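PDB 5XCJ: vacuolar protein sorting-associated protein 29 from Entamoeba histolytica, which probably takes part in retromer-dependent protein transport and binds metal ions through a metallophosphatase fold. Local coordinates for residues F129-G137 with P146-E154; I75-G83 with E154-I162. The protein carries 1 engineered substitution. All blocks are in the same frame, centred on the assembly; numbering follows the deposited sequence.

Interaction 1. Residues F129-G137 with P146-E154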
loop_
_atom_site.group_PDB
_atom_site.type_symbol
_atom_site.label_atom_id
_atom_site.label_comp_id
_atom_site.label_asym_id
_atom_site.label_seq_id
_atom_site.Cartn_x
_atom_site.Cartn_y
_atom_site.Cartn_z
ATOM N N PHE A 129 11.392 -1.582 -1.427
ATOM C CA PHE A 129 10.540 -1.124 -0.344
ATOM C C PHE A 129 9.494 -0.189 -0.927
ATOM O O PHE A 129 9.827 0.849 -1.480
ATOM C CB PHE A 129 11.379 -0.417 0.715
ATOM C CG PHE A 129 12.348 -1.326 1.414
ATOM C CD1 PHE A 129 13.543 -1.677 0.814
ATOM C CD2 PHE A 129 12.057 -1.840 2.661
ATOM C CE1 PHE A 129 14.431 -2.518 1.453
ATOM C CE2 PHE A 129 12.941 -2.681 3.302
ATOM C CZ PHE A 129 14.131 -3.022 2.694
ATOM N N LEU A 130 8.228 -0.565 -0.771
ATOM C CA LEU A 130 7.112 0.201 -1.315
ATOM C C LEU A 130 6.080 0.682 -0.296
ATOM O O LEU A 130 5.683 -0.053 0.597
ATOM C CB LEU A 130 6.406 -0.619 -2.392
ATOM C CG LEU A 130 7.327 -1.435 -3.296
ATOM C CD1 LEU A 130 6.543 -2.349 -4.217
ATOM C CD2 LEU A 130 8.222 -0.507 -4.089
ATOM N N ASN A 131 5.696 1.942 -0.419
ATOM C CA ASN A 131 4.670 2.536 0.420
ATOM C C ASN A 131 3.717 3.273 -0.521
ATOM O O ASN A 131 4.134 4.187 -1.215
ATOM C CB ASN A 131 5.321 3.495 1.409
ATOM C CG ASN A 131 4.342 4.055 2.416
ATOM O OD1 ASN A 131 3.189 4.294 2.109
ATOM N ND2 ASN A 131 4.818 4.276 3.630
ATOM N N PRO A 132 2.443 2.902 -0.524
ATOM C CA PRO A 132 1.473 3.547 -1.416
ATOM C C PRO A 132 0.886 4.853 -0.874
ATOM O O PRO A 132 0.119 5.506 -1.576
ATOM C CB PRO A 132 0.373 2.492 -1.558
ATOM C CG PRO A 132 0.443 1.708 -0.298
ATOM C CD PRO A 132 1.864 1.749 0.185
ATOM N N GLY A 133 1.251 5.223 0.349
ATOM C CA GLY A 133 0.715 6.421 0.964
ATOM C C GLY A 133 -0.709 6.181 1.446
ATOM O O GLY A 133 -1.151 5.047 1.562
ATOM N N SER A 134 -1.432 7.253 1.726
ATOM C CA SER A 134 -2.800 7.109 2.177
ATOM C C SER A 134 -3.712 7.309 0.979
ATOM O O SER A 134 -3.623 8.312 0.279
ATOM C CB SER A 134 -3.132 8.123 3.268
ATOM O OG SER A 134 -4.520 8.150 3.518
ATOM N N ALA A 135 -4.623 6.367 0.788
ATOM C CA ALA A 135 -5.557 6.389 -0.332
ATOM C C ALA A 135 -6.443 7.619 -0.307
ATOM O O ALA A 135 -6.809 8.148 -1.344
ATOM C CB ALA A 135 -6.409 5.132 -0.339
ATOM N N THR A 136 -6.811 8.046 0.890
ATOM C CA THR A 136 -7.671 9.202 1.066
ATOM C C THR A 136 -6.920 10.475 1.423
ATOM O O THR A 136 -7.525 11.520 1.608
ATOM C CB THR A 136 -8.684 8.924 2.180
ATOM O OG1 THR A 136 -7.977 8.650 3.392
ATOM C CG2 THR A 136 -9.538 7.728 1.822
ATOM N N GLY A 137 -5.596 10.404 1.475
ATOM C CA GLY A 137 -4.810 11.556 1.876
ATOM C C GLY A 137 -5.165 11.979 3.295
ATOM O O GLY A 137 -5.258 13.153 3.608
ATOM N N PRO A 146 -0.547 15.639 3.423
ATOM C CA PRO A 146 -0.699 14.359 2.734
ATOM C C PRO A 146 -1.641 14.484 1.547
ATOM O O PRO A 146 -2.581 15.260 1.603
ATOM C CB PRO A 146 -1.318 13.454 3.798
ATOM C CG PRO A 146 -2.001 14.377 4.742
ATOM C CD PRO A 146 -1.231 15.661 4.728
ATOM N N VAL A 147 -1.387 13.725 0.492
ATOM C CA VAL A 147 -2.231 13.737 -0.697
ATOM C C VAL A 147 -2.689 12.316 -0.981
ATOM O O VAL A 147 -1.957 11.370 -0.721
ATOM C CB VAL A 147 -1.491 14.275 -1.935
ATOM C CG1 VAL A 147 -1.229 15.762 -1.796
ATOM C CG2 VAL A 147 -0.205 13.495 -2.174
ATOM N N PRO A 148 -3.888 12.154 -1.532
ATOM C CA PRO A 148 -4.381 10.804 -1.802
ATOM C C PRO A 148 -3.425 10.110 -2.757
ATOM O O PRO A 148 -3.010 10.700 -3.744
ATOM C CB PRO A 148 -5.730 11.050 -2.475
ATOM C CG PRO A 148 -6.174 12.355 -1.920
ATOM C CD PRO A 148 -4.931 13.170 -1.751
ATOM N N SER A 149 -3.062 8.881 -2.427
ATOM C CA SER A 149 -2.135 8.118 -3.233
ATOM C C SER A 149 -2.365 6.620 -3.188
ATOM O O SER A 149 -2.934 6.096 -2.245
ATOM C CB SER A 149 -0.713 8.401 -2.757
ATOM O OG SER A 149 -0.320 9.700 -3.140
ATOM N N PHE A 150 -1.917 5.951 -4.244
ATOM C CA PHE A 150 -1.953 4.498 -4.357
ATOM C C PHE A 150 -0.956 4.022 -5.415
ATOM O O PHE A 150 -0.422 4.820 -6.176
ATOM C CB PHE A 150 -3.359 3.937 -4.575
ATOM C CG PHE A 150 -3.885 4.132 -5.960
ATOM C CD1 PHE A 150 -3.576 3.233 -6.959
ATOM C CD2 PHE A 150 -4.696 5.207 -6.257
ATOM C CE1 PHE A 150 -4.065 3.408 -8.232
ATOM C CE2 PHE A 150 -5.184 5.389 -7.529
ATOM C CZ PHE A 150 -4.866 4.488 -8.517
ATOM N N MET A 151 -0.705 2.724 -5.438
ATOM C CA MET A 151 0.229 2.142 -6.388
ATOM C C MET A 151 -0.374 0.967 -7.133
ATOM O O MET A 151 -1.204 0.244 -6.601
ATOM C CB MET A 151 1.460 1.611 -5.663
ATOM C CG MET A 151 2.471 2.630 -5.190
ATOM S SD MET A 151 3.832 1.752 -4.391
ATOM C CE MET A 151 4.942 3.103 -4.018
ATOM N N LEU A 152 0.056 0.793 -8.375
ATOM C CA LEU A 152 -0.351 -0.341 -9.176
ATOM C C LEU A 152 0.939 -1.000 -9.629
ATOM O O LEU A 152 1.818 -0.330 -10.158
ATOM C CB LEU A 152 -1.177 0.082 -10.380
ATOM C CG LEU A 152 -2.639 0.384 -10.088
ATOM C CD1 LEU A 152 -3.357 0.782 -11.362
ATOM C CD2 LEU A 152 -3.297 -0.821 -9.440
ATOM N N LEU A 153 1.060 -2.297 -9.400
ATOM C CA LEU A 153 2.263 -3.011 -9.790
ATOM C C LEU A 153 1.995 -3.959 -10.935
ATOM O O LEU A 153 1.020 -4.695 -10.925
ATOM C CB LEU A 153 2.844 -3.817 -8.625
ATOM C CG LEU A 153 2.982 -3.199 -7.237
ATOM C CD1 LEU A 153 3.597 -4.228 -6.301
ATOM C CD2 LEU A 153 3.805 -1.924 -7.272
ATOM N N GLU A 154 2.870 -3.922 -11.928
ATOM C CA GLU A 154 2.765 -4.835 -13.045
ATOM C C GLU A 154 3.967 -5.746 -12.870
ATOM O O GLU A 154 5.103 -5.299 -12.960
ATOM C CB GLU A 154 2.829 -4.079 -14.367
ATOM C CG GLU A 154 2.915 -4.959 -15.599
ATOM C CD GLU A 154 2.690 -4.189 -16.888
ATOM O OE1 GLU A 154 2.720 -2.943 -16.861
ATOM O OE2 GLU A 154 2.477 -4.835 -17.929
HETATM O O HOH W 1 -2.732 4.142 -0.345
HETATM O O HOH W 2 -0.790 9.685 1.268
#

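Interaction 2. Residues I75-G83 with E154-I162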
loop_
_atom_site.group_PDB
_atom_site.type_symbol
_atom_site.label_atom_id
_atom_site.label_comp_id
_atom_site.label_asym_id
_atom_site.label_seq_id
_atom_site.Cartn_x
_atom_site.Cartn_y
_atom_site.Cartn_z
ATOM N N ILE A 75 3.124 -12.878 0.381
ATOM C CA ILE A 75 2.507 -13.375 -0.845
ATOM C C ILE A 75 3.519 -13.459 -1.977
ATOM O O ILE A 75 4.267 -12.516 -2.201
ATOM C CB ILE A 75 1.362 -12.459 -1.309
ATOM C CG1 ILE A 75 0.208 -12.489 -0.302
ATOM C CG2 ILE A 75 0.909 -12.857 -2.703
ATOM C CD1 ILE A 75 -0.848 -11.433 -0.529
ATOM N N LYS A 76 3.520 -14.567 -2.700
ATOM C CA LYS A 76 4.452 -14.737 -3.804
ATOM C C LYS A 76 3.765 -14.454 -5.128
ATOM O O LYS A 76 2.763 -15.072 -5.465
ATOM C CB LYS A 76 5.019 -16.154 -3.810
ATOM C CG LYS A 76 5.997 -16.441 -4.939
ATOM C CD LYS A 76 7.258 -15.611 -4.803
ATOM C CE LYS A 76 8.173 -15.783 -6.007
ATOM N NZ LYS A 76 9.269 -16.764 -5.774
ATOM N N ILE A 77 4.278 -13.463 -5.841
ATOM C CA ILE A 77 3.751 -13.100 -7.146
ATOM C C ILE A 77 4.910 -13.072 -8.130
ATOM O O ILE A 77 5.907 -12.397 -7.898
ATOM C CB ILE A 77 3.019 -11.752 -7.094
ATOM C CG1 ILE A 77 1.847 -11.835 -6.113
ATOM C CG2 ILE A 77 2.540 -11.348 -8.475
ATOM C CD1 ILE A 77 1.392 -10.499 -5.585
ATOM N N GLY A 78 4.760 -13.791 -9.235
ATOM C CA GLY A 78 5.817 -13.872 -10.222
ATOM C C GLY A 78 7.039 -14.467 -9.551
ATOM O O GLY A 78 6.958 -15.512 -8.929
ATOM N N ASN A 79 8.168 -13.772 -9.651
ATOM C CA ASN A 79 9.415 -14.208 -9.026
ATOM C C ASN A 79 9.688 -13.462 -7.719
ATOM O O ASN A 79 10.781 -13.550 -7.174
ATOM C CB ASN A 79 10.595 -14.017 -9.978
ATOM C CG ASN A 79 10.700 -15.123 -11.010
ATOM O OD1 ASN A 79 10.142 -16.200 -10.843
ATOM N ND2 ASN A 79 11.420 -14.850 -12.086
ATOM N N PHE A 80 8.692 -12.739 -7.227
ATOM C CA PHE A 80 8.861 -11.931 -6.027
ATOM C C PHE A 80 8.082 -12.399 -4.801
ATOM O O PHE A 80 6.890 -12.645 -4.875
ATOM C CB PHE A 80 8.432 -10.492 -6.314
ATOM C CG PHE A 80 9.280 -9.784 -7.332
ATOM C CD1 PHE A 80 10.420 -9.113 -6.949
ATOM C CD2 PHE A 80 8.914 -9.765 -8.664
ATOM C CE1 PHE A 80 11.194 -8.452 -7.878
ATOM C CE2 PHE A 80 9.684 -9.107 -9.597
ATOM C CZ PHE A 80 10.825 -8.447 -9.205
ATOM N N LYS A 81 8.770 -12.494 -3.667
ATOM C CA LYS A 81 8.119 -12.838 -2.415
ATOM C C LYS A 81 7.798 -11.466 -1.838
ATOM O O LYS A 81 8.687 -10.634 -1.694
ATOM C CB LYS A 81 9.053 -13.606 -1.485
ATOM C CG LYS A 81 9.048 -15.109 -1.683
ATOM C CD LYS A 81 10.011 -15.797 -0.732
ATOM C CE LYS A 81 9.577 -15.627 0.710
ATOM N NZ LYS A 81 10.277 -16.568 1.618
ATOM N N ILE A 82 6.531 -11.226 -1.532
ATOM C CA ILE A 82 6.104 -9.928 -1.036
ATOM C C ILE A 82 5.718 -9.941 0.436
ATOM O O ILE A 82 4.924 -10.764 0.876
ATOM C CB ILE A 82 4.922 -9.382 -1.868
ATOM C CG1 ILE A 82 5.334 -9.205 -3.332
ATOM C CG2 ILE A 82 4.411 -8.072 -1.296
ATOM C CD1 ILE A 82 4.194 -8.825 -4.251
ATOM N N GLY A 83 6.278 -8.994 1.176
ATOM C CA GLY A 83 6.013 -8.853 2.592
ATOM C C GLY A 83 5.117 -7.655 2.805
ATOM O O GLY A 83 5.332 -6.592 2.235
ATOM N N GLU A 154 2.870 -3.922 -11.928
ATOM C CA GLU A 154 2.765 -4.835 -13.045
ATOM C C GLU A 154 3.967 -5.746 -12.870
ATOM O O GLU A 154 5.103 -5.299 -12.960
ATOM C CB GLU A 154 2.829 -4.079 -14.367
ATOM C CG GLU A 154 2.915 -4.959 -15.599
ATOM C CD GLU A 154 2.690 -4.189 -16.888
ATOM O OE1 GLU A 154 2.720 -2.943 -16.861
ATOM O OE2 GLU A 154 2.477 -4.835 -17.929
ATOM N N ILE A 155 3.714 -7.008 -12.559
ATOM C CA ILE A 155 4.793 -7.957 -12.367
ATOM C C ILE A 155 4.735 -9.123 -13.345
ATOM O O ILE A 155 3.738 -9.832 -13.429
ATOM C CB ILE A 155 4.762 -8.553 -10.947
ATOM C CG1 ILE A 155 4.976 -7.469 -9.892
ATOM C CG2 ILE A 155 5.798 -9.655 -10.801
ATOM C CD1 ILE A 155 5.040 -8.009 -8.485
ATOM N N ASN A 156 5.804 -9.298 -14.106
ATOM C CA ASN A 156 5.906 -10.442 -14.987
ATOM C C ASN A 156 7.197 -11.110 -14.556
ATOM O O ASN A 156 8.272 -10.605 -14.859
ATOM C CB ASN A 156 5.990 -10.002 -16.445
ATOM C CG ASN A 156 5.821 -11.160 -17.409
ATOM O OD1 ASN A 156 5.397 -12.244 -17.019
ATOM N ND2 ASN A 156 6.153 -10.933 -18.669
ATOM N N ASP A 157 7.086 -12.187 -13.782
ATOM C CA ASP A 157 8.263 -12.901 -13.309
ATOM C C ASP A 157 9.162 -11.974 -12.502
ATOM O O ASP A 157 8.784 -11.524 -11.425
ATOM C CB ASP A 157 8.995 -13.586 -14.452
ATOM C CG ASP A 157 8.328 -14.879 -14.863
ATOM O OD1 ASP A 157 7.661 -15.500 -14.018
ATOM O OD2 ASP A 157 8.465 -15.274 -16.034
ATOM N N SER A 158 10.355 -11.713 -13.018
ATOM C CA SER A 158 11.327 -10.860 -12.348
ATOM C C SER A 158 11.254 -9.395 -12.763
ATOM O O SER A 158 12.050 -8.583 -12.312
ATOM C CB SER A 158 12.743 -11.402 -12.542
ATOM O OG SER A 158 12.930 -12.589 -11.803
ATOM N N GLU A 159 10.302 -9.062 -13.626
ATOM C CA GLU A 159 10.160 -7.689 -14.074
ATOM C C GLU A 159 9.128 -6.994 -13.192
ATOM O O GLU A 159 8.014 -7.470 -13.037
ATOM C CB GLU A 159 9.723 -7.631 -15.540
ATOM C CG GLU A 159 10.550 -8.496 -16.479
ATOM C CD GLU A 159 10.295 -8.187 -17.941
ATOM O OE1 GLU A 159 9.706 -7.131 -18.237
ATOM O OE2 GLU A 159 10.688 -9.012 -18.792
ATOM N N LEU A 160 9.527 -5.883 -12.593
ATOM C CA LEU A 160 8.632 -5.141 -11.722
ATOM C C LEU A 160 8.423 -3.712 -12.192
ATOM O O LEU A 160 9.377 -2.977 -12.403
ATOM C CB LEU A 160 9.179 -5.146 -10.293
ATOM C CG LEU A 160 8.583 -4.170 -9.277
ATOM C CD1 LEU A 160 7.111 -4.467 -9.062
ATOM C CD2 LEU A 160 9.339 -4.256 -7.964
ATOM N N THR A 161 7.168 -3.324 -12.366
ATOM C CA THR A 161 6.841 -1.963 -12.768
ATOM C C THR A 161 5.891 -1.333 -11.754
ATOM O O THR A 161 4.899 -1.940 -11.392
ATOM C CB THR A 161 6.217 -1.897 -14.171
ATOM O OG1 THR A 161 7.113 -2.470 -15.128
ATOM C CG2 THR A 161 5.940 -0.458 -14.548
ATOM N N ILE A 162 6.208 -0.125 -11.324
ATOM C CA ILE A 162 5.399 0.571 -10.343
ATOM C C ILE A 162 4.750 1.817 -10.918
ATOM O O ILE A 162 5.427 2.684 -11.449
ATOM C CB ILE A 162 6.245 1.011 -9.130
ATOM C CG1 ILE A 162 6.674 -0.196 -8.301
ATOM C CG2 ILE A 162 5.491 2.019 -8.286
ATOM C CD1 ILE A 162 8.147 -0.208 -7.967
HETATM O O HOH W 3 6.994 -16.538 -11.761
#

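Interaction 1. Residues F129-G137 with P146-E154
The carbonyl oxygen of S134 is gripped from opposite faces of its plane. S149 N donates to S134 O across the contact at 2.8 Å, moderately bent at the hydrogen (153°) and from well above the carbonyl plane, and G137 N closes the type I turn S134–G137 on the other face. A weaker CA-H...O contact joins P148 CA to S134 O at 3.3 Å; a second, from A135 CA to S149 O, runs the opposite way. Where the backbones do not pair directly, water mediates: one molecule lies between G133 O and S149 O, and another accepts from S134 N beside V147 O. The buried A135 O has no polar partner in the model and faces P148 CB.

Toward the strands the contact turns apolar. M151 sets CG beside its own backbone N (chi1 -76°) and then runs extended, so that CG rests against P132, SD lies 4.0 Å from L130 CB, and CE comes within 3.1 Å of N131 O. Beyond it L130 and L153 meet tip to tip, CD1 to CD1 at 4.1 Å. N131 starts its side chain away from 146-154; its OD1 accepts from G133 N at 2.8 Å, an Asx turn.

Strands 127-131 and 149-156 belong to different sheets, their short segments running at 135° to each other. S134 OG bonds to the backbone O of D8 and lies near the side chain of H117; both residues bind zinc in another structure of this protein, though none is bound to this chain. The arrangement is that of the calcineurin-like metallophosphatase fold, with two sheets packed together and metal-site loops beside them.

Interaction 2. Residues I75-G83 with E154-I162
D157 O and S158 OG receive the two direct hydrogen bonds of this contact, both from N79. The backbone N of N79 reaches D157 O at 2.9 Å, coming from well above the carbonyl plane. Its side-chain ND2 donates to S158 OG at 2.7 Å, close to the amide plane and fairly straight (159°). The other end of that amide is served by solvent: one water donates to D157 OD1 at 2.6 Å and, from a longer 3.3 Å, to N79 OD1, linking a carboxylate and an amide whose planes differ by only 14°.

Inward of these polar groups stands F80. CG beside the backbone N (chi1 -64°) sends the ring across to the other hairpin, where S158 O lies at the ring edge, near its plane and 3.3 Å from F80 CZ, and CD2 meets I155 CG2 at 3.8 Å. L160 CB also packs against CZ, while the side chains of I155 and I77 cross at about a right angle, CD1 beside CG2.

Each type II' turn closes its own backbone bond, F80 N to I77 O and E159 N to N156 O, while N79 N and D157 O are paired across the contact. The chemistry thus implies two hairpin turns joined by a small, partly hydrated polar seam over an apolar interior.

How the interactions relate
Following the chain, the hairpin 75-83 comes first; after 70 residues, including helix 96-106 and the rest of its own sheet, 154-162 returns to it and interaction 2 closes the long loop. Interaction 1 lies within that loop, closing a short one of eight residues between 129-137 and 146-154. The segments share E154, and both contacts draw on strand 149-156. Their centres are about 17 Å apart, yet they touch: L153 CD2 packs on I162 CG1 at 3.5 Å. Together they tie the two mixed sheets at separate places, near the metal-site loops and at the distant hairpin turns.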